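Prolyl-tRNA synthetase (PDB 3IAL) probably joins L-proline to tRNA(Pro) at the expense of ATP, by way of the prolyl-adenylate that is bound in this structure. Local coordinates at residues V193-I197 / F198-L202; D422-K425 / A426-E430. One frame throughout, in Å; residues are numbered along the deposited sequence. Where two conformers were deposited one is given.

How the contacts relate
Contact 1 comes first along the chain. It covers the last turns of helix 180-201 and the first residue beyond, in the class II synthetase catalytic core. Contact 2 follows more than 200 residues later, on helix 416-438. Each is a local contact along its own helix. Their centres are about 13 Å apart, and the two helices meet through lysines. Lys425 NZ makes a weak hydrogen bond to Asp200 O, and Lys429 CE packs on Ser199 O. Helix 416-438 therefore passes against the catalytic core at the end of helix 180-201. Contact 1 also lies nearer the centre of the chain.

Contact 1: residues V193-I197 / F198-L202; sequences VIDTI and FSDEL
Ile194 and Phe198 point the same way, side by side, one helical turn apart. Ile194 CG2 sits over the centre of the Phe198 ring, 3.5 Å from the centroid, as a CH-pi contact. With CG1 of Ile194 beside the backbone N (chi1 -63°), CG2 falls on the far side from that N and over the ring. Ile197 CG2 meets the ring at its edge, in plane, and also lies 4.0 Å from Leu202 CD1.

The backbone bonds change step here. Phe198 N bonds to Ile194 O at 2.8 Å, a regular alpha-helical bond. Asp195 O then accepts two donors, Ser199 N at 3.0 Å and Asp200 N at 3.2 Å. The second of these spans five residues. So do a weak bond from Glu201 N to Thr196 O and the bond from Leu202 N to Ile197 O, at 3.0 Å. They mark a pi-type turn at the helix end.

Among the polar groups, Thr196 OG1 bonds back to Lys192 O, and Ser199 OG bonds to Phe204 O.

The Phe198 side chain is about 7 Å from the bound prolyl-adenylate. Ile194 and Phe198 pack on strand 235-245, Ile197 on helix 52-71, and Leu202 on helix 276-285.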
loop_
_atom_site.group_PDB
_atom_site.type_symbol
_atom_site.label_atom_id
_atom_site.label_comp_id
_atom_site.label_asym_id
_atom_site.label_seq_id
_atom_site.Cartn_x
_atom_site.Cartn_y
_atom_site.Cartn_z
ATOM N N VAL B 193 11.009 -7.038 -14.355
ATOM C CA VAL B 193 9.926 -7.016 -13.378
ATOM C C VAL B 193 8.567 -7.267 -14.028
ATOM O O VAL B 193 7.738 -7.973 -13.467
ATOM C CB VAL B 193 9.920 -5.703 -12.573
ATOM C CG1 VAL B 193 8.730 -5.653 -11.630
ATOM C CG2 VAL B 193 11.223 -5.586 -11.792
ATOM N N ILE B 194 8.353 -6.699 -15.212
ATOM C CA ILE B 194 7.146 -6.959 -15.982
ATOM C C ILE B 194 6.984 -8.456 -16.302
ATOM O O ILE B 194 5.894 -9.006 -16.127
ATOM C CB ILE B 194 7.105 -6.112 -17.289
ATOM C CG1 ILE B 194 7.052 -4.614 -16.967
ATOM C CG2 ILE B 194 5.909 -6.494 -18.169
ATOM C CD1 ILE B 194 6.078 -4.237 -15.883
ATOM N N ASP B 195 8.052 -9.113 -16.755
ATOM C CA ASP B 195 7.969 -10.548 -17.081
ATOM C C ASP B 195 7.653 -11.396 -15.852
ATOM O O ASP B 195 6.855 -12.314 -15.926
ATOM C CB ASP B 195 9.263 -11.046 -17.727
ATOM C CG ASP B 195 9.030 -12.215 -18.656
ATOM O OD1 ASP B 195 8.366 -12.018 -19.690
ATOM O OD2 ASP B 195 9.511 -13.322 -18.362
ATOM N N THR B 196 8.271 -11.073 -14.720
ATOM C CA THR B 196 7.938 -11.724 -13.457
ATOM C C THR B 196 6.465 -11.557 -13.083
ATOM O O THR B 196 5.806 -12.519 -12.684
ATOM C CB THR B 196 8.783 -11.165 -12.290
ATOM O OG1 THR B 196 10.171 -11.368 -12.573
ATOM C CG2 THR B 196 8.417 -11.860 -10.986
ATOM N N ILE B 197 5.953 -10.337 -13.186
ATOM C CA ILE B 197 4.565 -10.078 -12.787
ATOM C C ILE B 197 3.600 -10.714 -13.769
ATOM O O ILE B 197 2.726 -11.490 -13.380
ATOM C CB ILE B 197 4.244 -8.571 -12.712
ATOM C CG1 ILE B 197 5.087 -7.881 -11.644
ATOM C CG2 ILE B 197 2.764 -8.352 -12.408
ATOM C CD1 ILE B 197 5.139 -6.351 -11.808
ATOM N N PHE B 198 3.764 -10.377 -15.044
ATOM C CA PHE B 198 2.799 -10.747 -16.086
ATOM C C PHE B 198 2.813 -12.257 -16.357
ATOM O O PHE B 198 1.759 -12.895 -16.408
ATOM C CB PHE B 198 3.125 -10.035 -17.401
ATOM C CG PHE B 198 2.827 -8.543 -17.423
ATOM C CD1 PHE B 198 2.766 -7.776 -16.264
ATOM C CD2 PHE B 198 2.659 -7.902 -18.652
ATOM C CE1 PHE B 198 2.520 -6.395 -16.330
ATOM C CE2 PHE B 198 2.403 -6.534 -18.724
ATOM C CZ PHE B 198 2.337 -5.777 -17.560
ATOM N N SER B 199 4.010 -12.812 -16.557
ATOM C CA SER B 199 4.170 -14.194 -17.035
ATOM C C SER B 199 4.415 -15.227 -15.927
ATOM O O SER B 199 3.662 -16.190 -15.813
ATOM C CB SER B 199 5.282 -14.267 -18.085
ATOM O OG SER B 199 4.900 -13.561 -19.258
ATOM N N ASP B 200 5.448 -15.036 -15.113
ATOM C CA ASP B 200 5.759 -16.009 -14.058
ATOM C C ASP B 200 4.620 -16.118 -13.046
ATOM O O ASP B 200 4.309 -17.215 -12.576
ATOM C CB ASP B 200 7.052 -15.655 -13.311
ATOM C CG ASP B 200 8.288 -15.671 -14.201
ATOM O OD1 ASP B 200 8.218 -16.070 -15.382
ATOM O OD2 ASP B 200 9.356 -15.281 -13.701
ATOM N N GLU B 201 4.000 -14.986 -12.712
ATOM C CA GLU B 201 2.977 -14.951 -11.663
ATOM C C GLU B 201 1.532 -14.910 -12.185
ATOM O O GLU B 201 0.700 -15.701 -11.735
ATOM C CB GLU B 201 3.256 -13.801 -10.694
ATOM C CG GLU B 201 4.577 -13.981 -9.914
ATOM C CD GLU B 201 4.547 -15.153 -8.931
ATOM O OE1 GLU B 201 3.576 -15.278 -8.162
ATOM O OE2 GLU B 201 5.509 -15.942 -8.917
ATOM N N LEU B 202 1.232 -14.030 -13.139
ATOM C CA LEU B 202 -0.139 -13.924 -13.665
ATOM C C LEU B 202 -0.388 -14.764 -14.904
ATOM O O LEU B 202 -1.484 -14.737 -15.451
ATOM C CB LEU B 202 -0.523 -12.465 -13.933
ATOM C CG LEU B 202 -0.510 -11.586 -12.687
ATOM C CD1 LEU B 202 -0.776 -10.138 -13.092
ATOM C CD2 LEU B 202 -1.513 -12.084 -11.636
#

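Contact 2: residues D422-K425 / A426-E430; sequences DAYK and ARLKE
Asp422 and Ala426 begin the contact, through the backbone. Ala426 N bonds to Asp422 O at 3.0 Å, and Ala426 CB rests near the same carbonyl oxygen.

Ala423 O accepts Arg427 N at 3.0 Å. It also lies over one face of the Arg427 guanidinium, offset toward the rim. The arginine chain bends at chi3 (-56°), which folds the guanidinium back over the preceding turn. Its NH1 comes 3.7 Å from Ala423 CB.

Tyr424 touches two residues of the next turn. Its CA lies over the same guanidinium face as Ala423 O, 3.5 Å from Arg427 NH2. The ring and guanidinium planes are 62° apart, and NH2 stands at the ring edge. On one ring face is Leu428 CD1, 3.9 Å from Tyr424 CZ. This is a CH-pi contact, 4.2 Å from the centroid and offset toward the rim. Leu428 N bonds to Tyr424 O, also at 3.0 Å.

Lys425 O accepts Lys429 N at 2.9 Å. Lys425 NZ makes a long, weak ion pair with Glu201 OE2.

These are i to i+3 and i to i+4 contacts along a regular alpha-helix, with four i to i+4 backbone bonds. Arg427 NE forms a salt bridge with Asp384 OD2, and the buried Tyr424 bonds through OH to Leu293 O. These bonds fix the ring and the guanidinium at their far ends, while the regular helix holds their near ends. Arg427 NH1 lies near Arg391 NH2; the Asp384 carboxylate probably eases that closeness by pairing with Arg427.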
loop_
_atom_site.group_PDB
_atom_site.type_symbol
_atom_site.label_atom_id
_atom_site.label_comp_id
_atom_site.label_asym_id
_atom_site.label_seq_id
_atom_site.Cartn_x
_atom_site.Cartn_y
_atom_site.Cartn_z
ATOM N N ASP B 422 0.821 -25.189 -8.647
ATOM C CA ASP B 422 1.858 -25.006 -9.662
ATOM C C ASP B 422 1.475 -25.589 -11.017
ATOM O O ASP B 422 1.757 -24.983 -12.058
ATOM C CB ASP B 422 3.183 -25.639 -9.210
ATOM C CG ASP B 422 3.822 -24.901 -8.050
ATOM O OD1 ASP B 422 3.464 -23.728 -7.813
ATOM O OD2 ASP B 422 4.679 -25.500 -7.371
ATOM N N ALA B 423 0.850 -26.764 -11.010
ATOM C CA ALA B 423 0.398 -27.386 -12.259
ATOM C C ALA B 423 -0.740 -26.566 -12.864
ATOM O O ALA B 423 -0.834 -26.415 -14.088
ATOM C CB ALA B 423 -0.021 -28.832 -12.026
ATOM N N TYR B 424 -1.583 -26.024 -11.991
ATOM C CA TYR B 424 -2.674 -25.115 -12.377
ATOM C C TYR B 424 -2.152 -23.858 -13.087
ATOM O O TYR B 424 -2.619 -23.516 -14.174
ATOM C CB TYR B 424 -3.472 -24.774 -11.117
ATOM C CG TYR B 424 -4.495 -23.664 -11.189
ATOM C CD1 TYR B 424 -5.708 -23.833 -11.852
ATOM C CD2 TYR B 424 -4.289 -22.475 -10.503
ATOM C CE1 TYR B 424 -6.664 -22.818 -11.860
ATOM C CE2 TYR B 424 -5.223 -21.471 -10.506
ATOM C CZ TYR B 424 -6.407 -21.635 -11.185
ATOM O OH TYR B 424 -7.329 -20.605 -11.174
ATOM N N LYS B 425 -1.171 -23.199 -12.473
ATOM C CA LYS B 425 -0.471 -22.069 -13.083
ATOM C C LYS B 425 0.079 -22.406 -14.455
ATOM O O LYS B 425 -0.098 -21.643 -15.403
ATOM C CB LYS B 425 0.708 -21.635 -12.208
ATOM C CG LYS B 425 0.363 -20.650 -11.110
ATOM C CD LYS B 425 1.587 -20.304 -10.279
ATOM C CE LYS B 425 2.597 -19.446 -11.046
ATOM N NZ LYS B 425 3.660 -18.952 -10.132
ATOM N N ALA B 426 0.767 -23.546 -14.547
ATOM C CA ALA B 426 1.406 -23.968 -15.791
ATOM C C ALA B 426 0.387 -24.252 -16.903
ATOM O O ALA B 426 0.664 -23.952 -18.067
ATOM C CB ALA B 426 2.321 -25.184 -15.554
ATOM N N ARG B 427 -0.783 -24.798 -16.557
ATOM C CA ARG B 427 -1.865 -24.957 -17.546
ATOM C C ARG B 427 -2.443 -23.599 -17.984
ATOM O O ARG B 427 -2.690 -23.386 -19.173
ATOM C CB ARG B 427 -2.994 -25.856 -17.031
ATOM C CG ARG B 427 -2.596 -27.317 -16.848
ATOM C CD ARG B 427 -3.788 -28.201 -16.492
ATOM N NE ARG B 427 -4.512 -27.757 -15.299
ATOM C CZ ARG B 427 -4.251 -28.129 -14.046
ATOM N NH1 ARG B 427 -3.254 -28.965 -13.762
ATOM N NH2 ARG B 427 -4.996 -27.655 -13.056
ATOM N N LEU B 428 -2.662 -22.685 -17.037
ATOM C CA LEU B 428 -3.144 -21.339 -17.382
ATOM C C LEU B 428 -2.155 -20.636 -18.328
ATOM O O LEU B 428 -2.555 -20.031 -19.328
ATOM C CB LEU B 428 -3.349 -20.480 -16.128
ATOM C CG LEU B 428 -4.446 -20.853 -15.120
ATOM C CD1 LEU B 428 -4.505 -19.781 -14.024
ATOM C CD2 LEU B 428 -5.818 -21.032 -15.757
ATOM N N LYS B 429 -0.869 -20.741 -17.998
ATOM C CA LYS B 429 0.220 -20.116 -18.756
ATOM C C LYS B 429 0.278 -20.627 -20.190
ATOM O O LYS B 429 0.324 -19.838 -21.138
ATOM C CB LYS B 429 1.552 -20.408 -18.056
ATOM C CG LYS B 429 2.691 -19.473 -18.379
ATOM C CD LYS B 429 3.885 -19.800 -17.479
ATOM C CE LYS B 429 5.122 -19.015 -17.859
ATOM N NZ LYS B 429 5.672 -19.430 -19.183
ATOM N N GLU B 430 0.281 -21.949 -20.337
ATOM C CA GLU B 430 0.320 -22.590 -21.647
ATOM C C GLU B 430 -0.879 -22.169 -22.506
ATOM O O GLU B 430 -0.738 -21.911 -23.698
ATOM C CB GLU B 430 0.357 -24.122 -21.486
ATOM C CG GLU B 430 0.524 -24.908 -22.788
ATOM C CD GLU B 430 1.828 -24.584 -23.521
ATOM O OE1 GLU B 430 2.912 -24.735 -22.915
ATOM O OE2 GLU B 430 1.768 -24.175 -24.704
#